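Local atomic coordinates of hyaluronoglucosaminidase (Apis mellifera, PDB entry 1FCQ), a protein that hydrolyses hyaluronan as a family 56 glycosidase with a (beta/alpha) TIM-barrel fold, and is a major allergen of bee venom. Residues 11-16 against 298-303; 220-225 against 260-265. One frame throughout, in Å; residues are numbered along the deposited sequence.

Contact 1. Residues 11-16 against 298-303; sequences FNVYWN and FIIWGS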
# COMPACT_ATOMS: atom_id res chain seq x y z
N PHE A 11 3.92 -16.33 -11.85
CA PHE A 11 3.64 -15.97 -10.45
C PHE A 11 4.95 -15.45 -9.86
O PHE A 11 5.93 -16.18 -9.78
CB PHE A 11 3.08 -17.18 -9.72
CG PHE A 11 2.50 -16.87 -8.37
CD1 PHE A 11 1.21 -16.37 -8.26
CD2 PHE A 11 3.24 -17.07 -7.22
CE1 PHE A 11 0.67 -16.07 -7.02
CE2 PHE A 11 2.70 -16.77 -5.97
CZ PHE A 11 1.41 -16.28 -5.88
N ASN A 12 4.99 -14.17 -9.51
CA ASN A 12 6.20 -13.54 -9.01
C ASN A 12 6.09 -13.09 -7.55
O ASN A 12 5.21 -12.32 -7.20
CB ASN A 12 6.53 -12.32 -9.88
CG ASN A 12 6.81 -12.68 -11.32
OD1 ASN A 12 6.27 -12.07 -12.25
ND2 ASN A 12 7.66 -13.68 -11.50
N VAL A 13 6.99 -13.61 -6.72
CA VAL A 13 7.02 -13.20 -5.30
C VAL A 13 8.19 -12.25 -5.12
O VAL A 13 9.31 -12.54 -5.50
CB VAL A 13 7.12 -14.38 -4.33
CG1 VAL A 13 7.06 -13.91 -2.88
CG2 VAL A 13 5.99 -15.37 -4.60
N TYR A 14 7.90 -11.07 -4.57
CA TYR A 14 8.94 -10.05 -4.41
C TYR A 14 9.41 -9.81 -2.99
O TYR A 14 8.61 -9.75 -2.06
CB TYR A 14 8.40 -8.69 -4.92
CG TYR A 14 8.17 -8.68 -6.41
CD1 TYR A 14 6.96 -9.07 -6.96
CD2 TYR A 14 9.20 -8.27 -7.25
CE1 TYR A 14 6.79 -9.04 -8.34
CE2 TYR A 14 9.03 -8.24 -8.62
CZ TYR A 14 7.81 -8.62 -9.14
OH TYR A 14 7.63 -8.61 -10.52
N TRP A 15 10.74 -9.64 -2.85
CA TRP A 15 11.28 -9.35 -1.52
C TRP A 15 11.25 -7.84 -1.27
O TRP A 15 11.97 -7.11 -1.94
CB TRP A 15 12.73 -9.83 -1.45
CG TRP A 15 13.35 -9.88 -0.08
CD1 TRP A 15 14.40 -9.14 0.37
CD2 TRP A 15 12.99 -10.75 1.00
NE1 TRP A 15 14.72 -9.47 1.66
CE2 TRP A 15 13.86 -10.47 2.07
CE3 TRP A 15 12.02 -11.73 1.16
CZ2 TRP A 15 13.79 -11.14 3.29
CZ3 TRP A 15 11.94 -12.41 2.37
CH2 TRP A 15 12.83 -12.10 3.40
N ASN A 16 10.45 -7.41 -0.30
CA ASN A 16 10.40 -5.97 0.03
C ASN A 16 10.62 -5.77 1.53
O ASN A 16 10.06 -4.93 2.22
CB ASN A 16 9.09 -5.34 -0.44
CG ASN A 16 9.06 -3.82 -0.42
OD1 ASN A 16 8.01 -3.22 -0.14
ND2 ASN A 16 10.18 -3.15 -0.74
N PHE A 298 2.94 -11.94 -5.06
CA PHE A 298 2.69 -11.15 -3.85
C PHE A 298 4.03 -10.52 -3.46
O PHE A 298 5.06 -10.94 -3.97
CB PHE A 298 2.07 -11.88 -2.68
CG PHE A 298 2.75 -13.13 -2.23
CD1 PHE A 298 3.69 -13.10 -1.21
CD2 PHE A 298 2.45 -14.35 -2.83
CE1 PHE A 298 4.33 -14.26 -0.80
CE2 PHE A 298 3.10 -15.50 -2.43
CZ PHE A 298 4.04 -15.46 -1.42
N ILE A 299 3.93 -9.54 -2.58
CA ILE A 299 5.10 -8.79 -2.15
C ILE A 299 5.25 -8.94 -0.63
O ILE A 299 4.32 -8.65 0.11
CB ILE A 299 4.92 -7.29 -2.50
CG1 ILE A 299 4.88 -7.14 -4.03
CG2 ILE A 299 6.04 -6.45 -1.91
CD1 ILE A 299 4.16 -5.88 -4.49
N ILE A 300 6.40 -9.46 -0.22
CA ILE A 300 6.64 -9.66 1.22
C ILE A 300 7.26 -8.38 1.77
O ILE A 300 8.36 -7.99 1.35
CB ILE A 300 7.59 -10.83 1.46
CG1 ILE A 300 7.01 -12.09 0.81
CG2 ILE A 300 7.84 -11.02 2.96
CD1 ILE A 300 8.01 -13.23 0.78
N TRP A 301 6.61 -7.75 2.72
CA TRP A 301 7.10 -6.51 3.28
C TRP A 301 7.63 -6.72 4.70
O TRP A 301 7.23 -7.66 5.36
CB TRP A 301 5.94 -5.49 3.29
CG TRP A 301 6.32 -4.14 3.81
CD1 TRP A 301 7.01 -3.17 3.14
CD2 TRP A 301 6.06 -3.62 5.12
NE1 TRP A 301 7.19 -2.08 3.96
CE2 TRP A 301 6.60 -2.33 5.17
CE3 TRP A 301 5.39 -4.12 6.24
CZ2 TRP A 301 6.53 -1.54 6.31
CZ3 TRP A 301 5.31 -3.32 7.38
CH2 TRP A 301 5.89 -2.04 7.41
N GLY A 302 8.52 -5.81 5.09
CA GLY A 302 8.97 -5.78 6.49
C GLY A 302 9.19 -4.33 6.92
O GLY A 302 9.45 -3.46 6.10
N SER A 303 9.13 -4.10 8.22
CA SER A 303 9.38 -2.81 8.82
C SER A 303 10.85 -2.71 9.23
O SER A 303 11.39 -3.67 9.78
CB SER A 303 8.50 -2.65 10.06
OG SER A 303 8.80 -1.48 10.79
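Val13 lies over one face of the Phe298 ring where strands 12-16 and 298-301 pair in parallel in the wall of the TIM barrel. The evidence for a CH-pi contact is direct: Val13 CG1 stands 3.8 Å from the ring centroid and 27° off the ring normal, displaced toward the rim, while Val13 CG2 meets Phe298 CE2 and CZ. Phe298 reaches this place through the less common first torsion, with CG between its backbone N and carbonyl carbon (chi1 53°), which brings the ring toward the neighbouring strand, alongside Val13. On the far rim Phe11 CZ comes 3.8 Å from Phe298 CD2; the two rings meet rim to rim with planes 63° apart. Ile300 CD1 extends this apolar layer, touching Val13 CG1 at 3.8 Å, and Val328 of helix 310-328 covers Val13, Phe298 and Ile300 together, so this is the helix-facing side of the sheet.

Tyr14, Ile299 and Asn16 project to the opposite, inner side, where Asn16 CB packs on Ile299 CG2 and Ile51 and Ile53 of strand 51-55 close in. Four backbone hydrogen bonds fix the register; Tyr14 makes two of them to the same strand, its N giving to Phe298 O and its O accepting from Ile300 N. A fifth, from Gly302 N to Asn16 O, is weak. Asn16 CG lies anti to its own N, which sets OD1 beside the Trp301 indole. There OD1 lies in the ring plane, at the edge, 3.4 Å from CD1, and is also hydrogen-bonded to Tyr265 OH.

Contact 2. Residues 220-225 against 260-265; sequences DVLLPS and KKVLPY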
# COMPACT_ATOMS: atom_id res chain seq x y z
N ASP A 220 -0.56 0.34 -13.08
CA ASP A 220 -0.15 -0.85 -13.81
C ASP A 220 -0.32 -2.11 -12.96
O ASP A 220 -0.35 -3.22 -13.48
CB ASP A 220 1.36 -0.76 -14.13
CG ASP A 220 1.70 0.49 -14.90
OD1 ASP A 220 1.11 0.61 -16.03
OD2 ASP A 220 2.51 1.33 -14.47
N VAL A 221 -0.34 -1.91 -11.65
CA VAL A 221 -0.41 -3.03 -10.70
C VAL A 221 -1.23 -2.60 -9.50
O VAL A 221 -1.17 -1.47 -9.01
CB VAL A 221 1.00 -3.46 -10.27
CG1 VAL A 221 1.81 -2.32 -9.68
CG2 VAL A 221 0.96 -4.63 -9.29
N LEU A 222 -2.08 -3.51 -9.03
CA LEU A 222 -2.93 -3.29 -7.86
C LEU A 222 -2.26 -3.97 -6.68
O LEU A 222 -1.83 -5.12 -6.80
CB LEU A 222 -4.32 -3.89 -8.05
CG LEU A 222 -5.20 -3.41 -9.20
CD1 LEU A 222 -6.69 -3.62 -8.94
CD2 LEU A 222 -4.97 -1.95 -9.55
N LEU A 223 -2.21 -3.28 -5.54
CA LEU A 223 -1.46 -3.72 -4.37
C LEU A 223 -2.24 -3.73 -3.08
O LEU A 223 -1.90 -3.07 -2.09
CB LEU A 223 -0.27 -2.71 -4.25
CG LEU A 223 0.61 -2.53 -5.49
CD1 LEU A 223 1.41 -1.24 -5.43
CD2 LEU A 223 1.56 -3.72 -5.63
N PRO A 224 -3.30 -4.53 -3.00
CA PRO A 224 -4.13 -4.60 -1.80
C PRO A 224 -3.27 -5.07 -0.65
O PRO A 224 -2.42 -5.93 -0.88
CB PRO A 224 -5.25 -5.58 -2.18
CG PRO A 224 -4.58 -6.46 -3.19
CD PRO A 224 -3.79 -5.48 -4.03
N SER A 225 -3.44 -4.45 0.52
CA SER A 225 -2.65 -4.92 1.68
C SER A 225 -3.45 -5.99 2.41
O SER A 225 -4.59 -5.75 2.82
CB SER A 225 -2.37 -3.74 2.59
OG SER A 225 -1.69 -4.16 3.77
N LYS A 260 -4.47 -5.33 -15.59
CA LYS A 260 -3.57 -5.05 -14.52
C LYS A 260 -3.09 -6.24 -13.75
O LYS A 260 -3.81 -7.22 -13.58
CB LYS A 260 -4.22 -3.99 -13.62
CG LYS A 260 -4.98 -2.91 -14.38
CD LYS A 260 -4.07 -2.10 -15.27
CE LYS A 260 -4.78 -0.86 -15.80
NZ LYS A 260 -3.86 0.03 -16.56
N LYS A 261 -1.85 -6.13 -13.29
CA LYS A 261 -1.31 -7.17 -12.41
C LYS A 261 -1.86 -6.95 -11.01
O LYS A 261 -2.19 -5.83 -10.65
CB LYS A 261 0.21 -7.02 -12.38
CG LYS A 261 0.88 -7.25 -13.73
CD LYS A 261 2.40 -7.31 -13.52
CE LYS A 261 3.10 -7.96 -14.70
NZ LYS A 261 4.55 -8.16 -14.42
N VAL A 262 -2.00 -8.03 -10.24
CA VAL A 262 -2.45 -7.97 -8.86
C VAL A 262 -1.37 -8.63 -8.00
O VAL A 262 -1.06 -9.81 -8.13
CB VAL A 262 -3.81 -8.63 -8.61
CG1 VAL A 262 -4.18 -8.71 -7.14
CG2 VAL A 262 -4.90 -7.84 -9.35
N LEU A 263 -0.74 -7.81 -7.14
CA LEU A 263 0.33 -8.26 -6.25
C LEU A 263 0.05 -7.78 -4.82
O LEU A 263 0.44 -6.67 -4.42
CB LEU A 263 1.68 -7.69 -6.70
CG LEU A 263 2.25 -8.06 -8.06
CD1 LEU A 263 3.55 -7.32 -8.34
CD2 LEU A 263 2.53 -9.56 -8.13
N PRO A 264 -0.64 -8.59 -4.05
CA PRO A 264 -0.99 -8.23 -2.69
C PRO A 264 0.27 -8.01 -1.84
O PRO A 264 1.26 -8.71 -1.95
CB PRO A 264 -1.74 -9.45 -2.16
CG PRO A 264 -2.34 -10.04 -3.40
CD PRO A 264 -1.26 -9.89 -4.45
N TYR A 265 0.17 -7.02 -0.96
CA TYR A 265 1.22 -6.70 0.02
C TYR A 265 1.00 -7.64 1.21
O TYR A 265 -0.12 -7.72 1.74
CB TYR A 265 1.13 -5.22 0.43
CG TYR A 265 2.35 -4.49 -0.09
CD1 TYR A 265 2.45 -4.11 -1.43
CD2 TYR A 265 3.45 -4.25 0.71
CE1 TYR A 265 3.60 -3.52 -1.93
CE2 TYR A 265 4.60 -3.63 0.25
CZ TYR A 265 4.67 -3.27 -1.09
OH TYR A 265 5.80 -2.69 -1.61
O HOH W 1 -1.38 1.55 -16.75
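Leu222 grips Lys261 and Leu263 through its backbone where the segments 220-225 and 260-265 run side by side as neighbouring parallel strands of the TIM barrel. Two regular bridges, Val221 with Lys261 and Leu222 with Val262, start the pairing. Leu222 N bonds to Lys261 O at 2.8 Å, and its O receives Leu263 N nearly head-on, with a C=O...N angle of 178°. Its side chain contributes more loosely, CB lying 4.2 Å from Val262 CG2 on the side where Ala248 of helix 234-253 packs against Val262.

Beyond Leu263 the regular ladder gives way at Pro224 and Pro264, which have no N-H to offer. Pairing resumes at a single bridge, Ser225 with Tyr265, where Tyr265 N bonds to Pro224 O at 2.8 Å. Tyr265, the residue most covered by this contact, turns its ring toward the barrel interior, where CD1 comes 4.2 Å from Leu223 CB; its unusual chi1 of -112° departs from a staggered arrangement. The hydroxyl is hydrogen-bonded to Asn16 OD1, and Tyr184 meets the ring edge-to-face. Further toward the strand starts, the Val221 and Leu263 side chains cross at about a right angle, CG2 3.9 Å from CD1; Leu263 also touches Val107 of strand 107-111.

Asp220 contributes as much as Leu223 and Pro224, chiefly through its backbone: its O accepts Lys261 N. Its carboxylate OD2 is bonded to Trp181 N. Lys260 NZ is hydrogen-bonded to the backbone O of Glu217 and of Glu219, and weakly to a water 2.8 Å from Asp220 OD1.

In the fold
From the N terminus the chain enters at once through strand 12-16, half of contact 1, and returns to it with strand 297-301 only after nearly the whole barrel has been built; the closest ends of 11-16 and 298-303 are 282 residues apart. Contact 1 therefore closes the longer loop, and contact 2 is nested within it: 221-222 and 261-267 are joined through helix 234-253, a beta-alpha-beta crossover. All four strands belong to one parallel sheet in the order 12-16, 297-301, 261-267, 221-222. The middle pair ties the contacts together, with Ile299 N lying 2.9 Å from Pro264 O in a probable hydrogen bond, while Ile299 CD1 packs 3.5 Å from Tyr265 CE1.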